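Local coordinates for arginyl-tRNA synthetase (Campylobacter jejuni, PDB 3FNR), which catalyses the ATP-dependent attachment of L-arginine to its cognate tRNA, releasing AMP and diphosphate, as a monomeric class I aminoacyl-tRNA synthetase, at residues T23-V37 against G52-L66. The protein carries 1 engineered substitution. Sequence-based numbering, arbitrary orientation.
Sequences TKGEKKQESFLLEYV and GAVFGDTLTRLARHL. With SO4 (sulfate ion), chain B.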
# COMPACT_ATOMS: atom_id res chain seq x y z
N THR A 23 17.50 8.28 -11.37
CA THR A 23 17.51 7.33 -10.24
C THR A 23 16.97 5.92 -10.52
O THR A 23 16.99 5.06 -9.63
CB THR A 23 16.90 7.91 -8.93
OG1 THR A 23 15.49 8.10 -9.08
CG2 THR A 23 17.57 9.23 -8.55
N LYS A 24 16.50 5.68 -11.74
CA LYS A 24 16.07 4.35 -12.16
C LYS A 24 17.25 3.38 -12.18
O LYS A 24 18.35 3.73 -12.62
CB LYS A 24 15.40 4.39 -13.54
CG LYS A 24 13.95 4.85 -13.49
CD LYS A 24 13.19 4.57 -14.75
CE LYS A 24 11.72 4.95 -14.58
NZ LYS A 24 11.07 5.20 -15.89
N GLY A 25 17.02 2.18 -11.67
CA GLY A 25 18.04 1.14 -11.68
C GLY A 25 17.96 0.28 -12.92
O GLY A 25 16.91 0.20 -13.57
N GLU A 26 19.08 -0.37 -13.25
CA GLU A 26 19.14 -1.38 -14.31
C GLU A 26 18.36 -2.62 -13.87
O GLU A 26 18.12 -2.81 -12.67
CB GLU A 26 20.60 -1.77 -14.59
CG GLU A 26 21.53 -0.63 -15.00
CD GLU A 26 23.01 -1.00 -14.87
OE1 GLU A 26 23.42 -2.05 -15.43
OE2 GLU A 26 23.76 -0.25 -14.21
N LYS A 27 17.99 -3.44 -14.85
CA LYS A 27 17.26 -4.70 -14.63
C LYS A 27 17.97 -5.54 -13.57
O LYS A 27 19.18 -5.77 -13.66
CB LYS A 27 17.13 -5.47 -15.95
CG LYS A 27 16.30 -6.76 -15.88
CD LYS A 27 17.18 -8.02 -15.99
CE LYS A 27 16.36 -9.31 -16.12
NZ LYS A 27 15.60 -9.41 -17.40
N LYS A 28 17.22 -5.94 -12.56
CA LYS A 28 17.77 -6.70 -11.44
C LYS A 28 17.48 -8.18 -11.62
O LYS A 28 16.65 -8.57 -12.46
CB LYS A 28 17.17 -6.22 -10.12
CG LYS A 28 17.39 -4.76 -9.80
CD LYS A 28 18.69 -4.55 -9.03
CE LYS A 28 18.89 -3.08 -8.68
NZ LYS A 28 19.24 -2.28 -9.88
N GLN A 29 18.13 -9.00 -10.81
CA GLN A 29 18.00 -10.45 -10.91
C GLN A 29 16.93 -11.02 -9.97
O GLN A 29 16.22 -11.96 -10.33
CB GLN A 29 19.35 -11.12 -10.68
CG GLN A 29 20.41 -10.87 -11.78
CD GLN A 29 20.09 -11.56 -13.10
OE1 GLN A 29 20.43 -11.05 -14.17
NE2 GLN A 29 19.45 -12.73 -13.04
N GLU A 30 16.84 -10.44 -8.78
CA GLU A 30 15.89 -10.89 -7.76
C GLU A 30 14.47 -10.42 -8.08
O GLU A 30 14.26 -9.24 -8.36
CB GLU A 30 16.32 -10.39 -6.39
CG GLU A 30 15.64 -11.12 -5.24
CD GLU A 30 16.18 -10.72 -3.87
OE1 GLU A 30 15.61 -11.18 -2.86
OE2 GLU A 30 17.16 -9.94 -3.81
N SER A 31 13.52 -11.35 -8.04
CA SER A 31 12.11 -11.06 -8.34
C SER A 31 11.25 -11.28 -7.11
O SER A 31 11.61 -12.08 -6.25
CB SER A 31 11.61 -11.96 -9.45
OG SER A 31 11.73 -13.32 -9.07
N PHE A 32 10.11 -10.60 -7.04
CA PHE A 32 9.27 -10.67 -5.85
C PHE A 32 7.79 -10.84 -6.17
O PHE A 32 7.30 -10.32 -7.18
CB PHE A 32 9.42 -9.42 -4.99
CG PHE A 32 10.83 -9.12 -4.55
CD1 PHE A 32 11.27 -9.54 -3.31
CD2 PHE A 32 11.70 -8.42 -5.38
CE1 PHE A 32 12.58 -9.28 -2.89
CE2 PHE A 32 13.00 -8.16 -4.98
CZ PHE A 32 13.44 -8.58 -3.73
N LEU A 33 7.08 -11.54 -5.30
CA LEU A 33 5.63 -11.54 -5.31
C LEU A 33 5.09 -11.00 -4.00
O LEU A 33 5.21 -11.63 -2.95
CB LEU A 33 5.07 -12.96 -5.57
CG LEU A 33 3.53 -13.11 -5.53
CD1 LEU A 33 2.85 -12.27 -6.61
CD2 LEU A 33 3.12 -14.57 -5.65
N LEU A 34 4.45 -9.83 -4.07
CA LEU A 34 3.83 -9.22 -2.90
C LEU A 34 2.33 -9.47 -2.86
O LEU A 34 1.60 -9.11 -3.78
CB LEU A 34 4.08 -7.71 -2.90
CG LEU A 34 4.11 -6.78 -1.67
CD1 LEU A 34 3.56 -5.41 -2.07
CD2 LEU A 34 3.40 -7.29 -0.43
N GLU A 35 1.86 -10.06 -1.77
CA GLU A 35 0.44 -10.17 -1.55
C GLU A 35 0.10 -9.28 -0.38
O GLU A 35 0.64 -9.47 0.72
CB GLU A 35 0.01 -11.60 -1.25
CG GLU A 35 -1.50 -11.73 -0.98
CD GLU A 35 -1.80 -12.47 0.32
OE1 GLU A 35 -1.03 -13.40 0.67
OE2 GLU A 35 -2.79 -12.13 1.00
N TYR A 36 -0.79 -8.32 -0.61
CA TYR A 36 -1.16 -7.38 0.43
C TYR A 36 -2.61 -6.92 0.33
O TYR A 36 -3.29 -7.17 -0.67
CB TYR A 36 -0.18 -6.19 0.47
CG TYR A 36 -0.27 -5.17 -0.65
CD1 TYR A 36 -0.03 -5.51 -1.99
CD2 TYR A 36 -0.54 -3.83 -0.36
CE1 TYR A 36 -0.09 -4.56 -3.00
CE2 TYR A 36 -0.61 -2.88 -1.37
CZ TYR A 36 -0.38 -3.24 -2.68
OH TYR A 36 -0.44 -2.28 -3.65
N VAL A 37 -3.05 -6.23 1.38
CA VAL A 37 -4.43 -5.79 1.61
C VAL A 37 -5.32 -7.01 1.86
O VAL A 37 -5.58 -7.33 3.02
CB VAL A 37 -5.02 -4.83 0.50
CG1 VAL A 37 -6.33 -4.23 0.97
CG2 VAL A 37 -4.04 -3.70 0.16
N GLY A 52 -0.97 -0.83 5.51
CA GLY A 52 -0.57 -1.96 4.67
C GLY A 52 -0.68 -1.63 3.19
O GLY A 52 0.27 -1.83 2.43
N ALA A 53 -1.83 -1.08 2.81
CA ALA A 53 -2.06 -0.69 1.41
C ALA A 53 -1.04 0.35 0.90
O ALA A 53 -0.44 0.18 -0.16
CB ALA A 53 -3.46 -0.17 1.25
N VAL A 54 -0.85 1.42 1.68
CA VAL A 54 0.04 2.52 1.30
C VAL A 54 1.49 2.04 1.26
O VAL A 54 2.21 2.32 0.29
CB VAL A 54 -0.14 3.75 2.23
CG1 VAL A 54 1.01 4.78 2.07
CG2 VAL A 54 -1.49 4.41 1.96
N PHE A 55 1.89 1.30 2.29
CA PHE A 55 3.23 0.70 2.33
C PHE A 55 3.49 -0.21 1.12
O PHE A 55 4.54 -0.10 0.47
CB PHE A 55 3.46 -0.06 3.64
CG PHE A 55 4.89 -0.49 3.87
CD1 PHE A 55 5.76 0.31 4.61
CD2 PHE A 55 5.36 -1.71 3.37
CE1 PHE A 55 7.09 -0.09 4.83
CE2 PHE A 55 6.70 -2.11 3.58
CZ PHE A 55 7.55 -1.30 4.31
N GLY A 56 2.54 -1.09 0.81
CA GLY A 56 2.75 -2.07 -0.28
C GLY A 56 2.83 -1.45 -1.66
O GLY A 56 3.61 -1.91 -2.51
N ASP A 57 2.04 -0.41 -1.89
CA ASP A 57 2.04 0.22 -3.20
C ASP A 57 3.31 1.02 -3.39
O ASP A 57 3.90 1.02 -4.47
CB ASP A 57 0.82 1.12 -3.40
CG ASP A 57 0.74 1.66 -4.82
OD1 ASP A 57 0.79 2.89 -4.99
OD2 ASP A 57 0.67 0.83 -5.76
N THR A 58 3.75 1.69 -2.32
CA THR A 58 4.99 2.44 -2.38
C THR A 58 6.15 1.47 -2.60
O THR A 58 6.94 1.66 -3.51
CB THR A 58 5.20 3.33 -1.14
OG1 THR A 58 4.03 4.12 -0.92
CG2 THR A 58 6.37 4.26 -1.34
N LEU A 59 6.19 0.39 -1.82
CA LEU A 59 7.18 -0.69 -2.03
C LEU A 59 7.21 -1.17 -3.49
O LEU A 59 8.29 -1.29 -4.08
CB LEU A 59 6.85 -1.90 -1.15
CG LEU A 59 7.91 -2.65 -0.32
CD1 LEU A 59 7.57 -4.12 -0.34
CD2 LEU A 59 9.36 -2.42 -0.76
N THR A 60 6.03 -1.44 -4.04
CA THR A 60 5.89 -1.87 -5.42
C THR A 60 6.47 -0.87 -6.41
O THR A 60 7.30 -1.23 -7.25
CB THR A 60 4.41 -2.14 -5.78
OG1 THR A 60 3.86 -3.04 -4.82
CG2 THR A 60 4.30 -2.75 -7.15
N ARG A 61 6.03 0.39 -6.30
CA ARG A 61 6.50 1.47 -7.18
C ARG A 61 8.01 1.63 -7.08
O ARG A 61 8.68 1.85 -8.08
CB ARG A 61 5.83 2.79 -6.81
CG ARG A 61 4.37 2.91 -7.19
CD ARG A 61 3.79 4.18 -6.58
NE ARG A 61 2.36 4.34 -6.80
CZ ARG A 61 1.83 5.00 -7.83
NH1 ARG A 61 2.62 5.55 -8.75
NH2 ARG A 61 0.51 5.10 -7.95
N LEU A 62 8.52 1.51 -5.86
CA LEU A 62 9.94 1.65 -5.61
C LEU A 62 10.73 0.49 -6.21
O LEU A 62 11.70 0.70 -6.94
CB LEU A 62 10.22 1.81 -4.11
CG LEU A 62 11.66 1.99 -3.65
CD1 LEU A 62 12.36 3.18 -4.31
CD2 LEU A 62 11.65 2.14 -2.16
N ALA A 63 10.28 -0.73 -5.93
CA ALA A 63 10.90 -1.91 -6.53
C ALA A 63 10.97 -1.84 -8.06
O ALA A 63 12.01 -2.13 -8.65
CB ALA A 63 10.17 -3.14 -6.11
N ARG A 64 9.87 -1.44 -8.69
CA ARG A 64 9.82 -1.32 -10.16
C ARG A 64 10.79 -0.25 -10.67
O ARG A 64 11.51 -0.48 -11.64
CB ARG A 64 8.40 -1.05 -10.65
CG ARG A 64 7.73 -2.26 -11.29
CD ARG A 64 6.63 -2.90 -10.46
NE ARG A 64 5.32 -2.35 -10.77
CZ ARG A 64 4.15 -2.99 -10.64
NH1 ARG A 64 4.10 -4.25 -10.20
NH2 ARG A 64 3.03 -2.37 -10.94
N HIS A 65 10.83 0.89 -9.99
CA HIS A 65 11.72 2.00 -10.32
C HIS A 65 13.18 1.54 -10.32
O HIS A 65 13.95 1.87 -11.22
CB HIS A 65 11.52 3.14 -9.30
CG HIS A 65 12.36 4.36 -9.57
ND1 HIS A 65 12.01 5.32 -10.49
CD2 HIS A 65 13.51 4.78 -9.01
CE1 HIS A 65 12.92 6.28 -10.49
NE2 HIS A 65 13.85 5.97 -9.61
N LEU A 66 13.52 0.73 -9.32
CA LEU A 66 14.87 0.25 -9.14
C LEU A 66 15.23 -0.93 -10.05
O LEU A 66 16.37 -1.41 -10.02
CB LEU A 66 15.12 -0.08 -7.67
CG LEU A 66 14.95 1.10 -6.69
CD1 LEU A 66 15.05 0.60 -5.28
CD2 LEU A 66 15.97 2.22 -6.94
S SO4 B . 21.96 0.24 -10.64
O1 SO4 B . 23.27 -0.40 -10.77
O2 SO4 B . 21.06 -0.34 -11.62
O3 SO4 B . 21.46 0.01 -9.29
O4 SO4 B . 22.06 1.68 -10.87
O HOH W 1 14.20 0.74 -14.00
O HOH W 2 0.21 -1.77 -6.03
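Tyr36 lays one face of its ring on the CA of Gly56, a CH-pi contact. Glycine suits this place, since a CB there would run into Tyr36 CD2. A chi1 of 74° sets the ring between its own backbone N and carbonyl carbon and turns it onto the helix, where the CE2 edge meets Ala53 O. Its hydroxyl donates to a water that in turn donates to Asp57 OD2, and OD1 of the same carboxylate holds Arg61 NE and Arg309. Beside the ring, Leu34 CD1 lies 3.5 Å from Gly56 O, which accepts from Thr60 N and OG1. This is the tight part, where strand 31-35 packs on helix 50-65 in the first beta-alpha-beta unit of the Rossmann-type catalytic domain; the HIGH motif lies in their connection.

The other end is more polar. Thr23 and His65 stay buried against helix 425-445, His65 giving NE2 to Thr23 OG1 (2.7 Å), nearly in plane. CG of Lys24 covers one face of the imidazole, and the extended chain beyond carries the ammonium away; only here, at Glu26 and at a sulfate, probably from the crystallisation liquor, does the contact loosen toward solvent. Gly25 N and a water both donate to His65 O. The bent Lys28 chain brings NZ to Leu66 O (3.0 Å); NZ also donates to Glu26 O and the sulfate. Loop donors thus meet carbonyls at the helix C-terminus, and the lysine's charge should suit the negative end of the helix dipole.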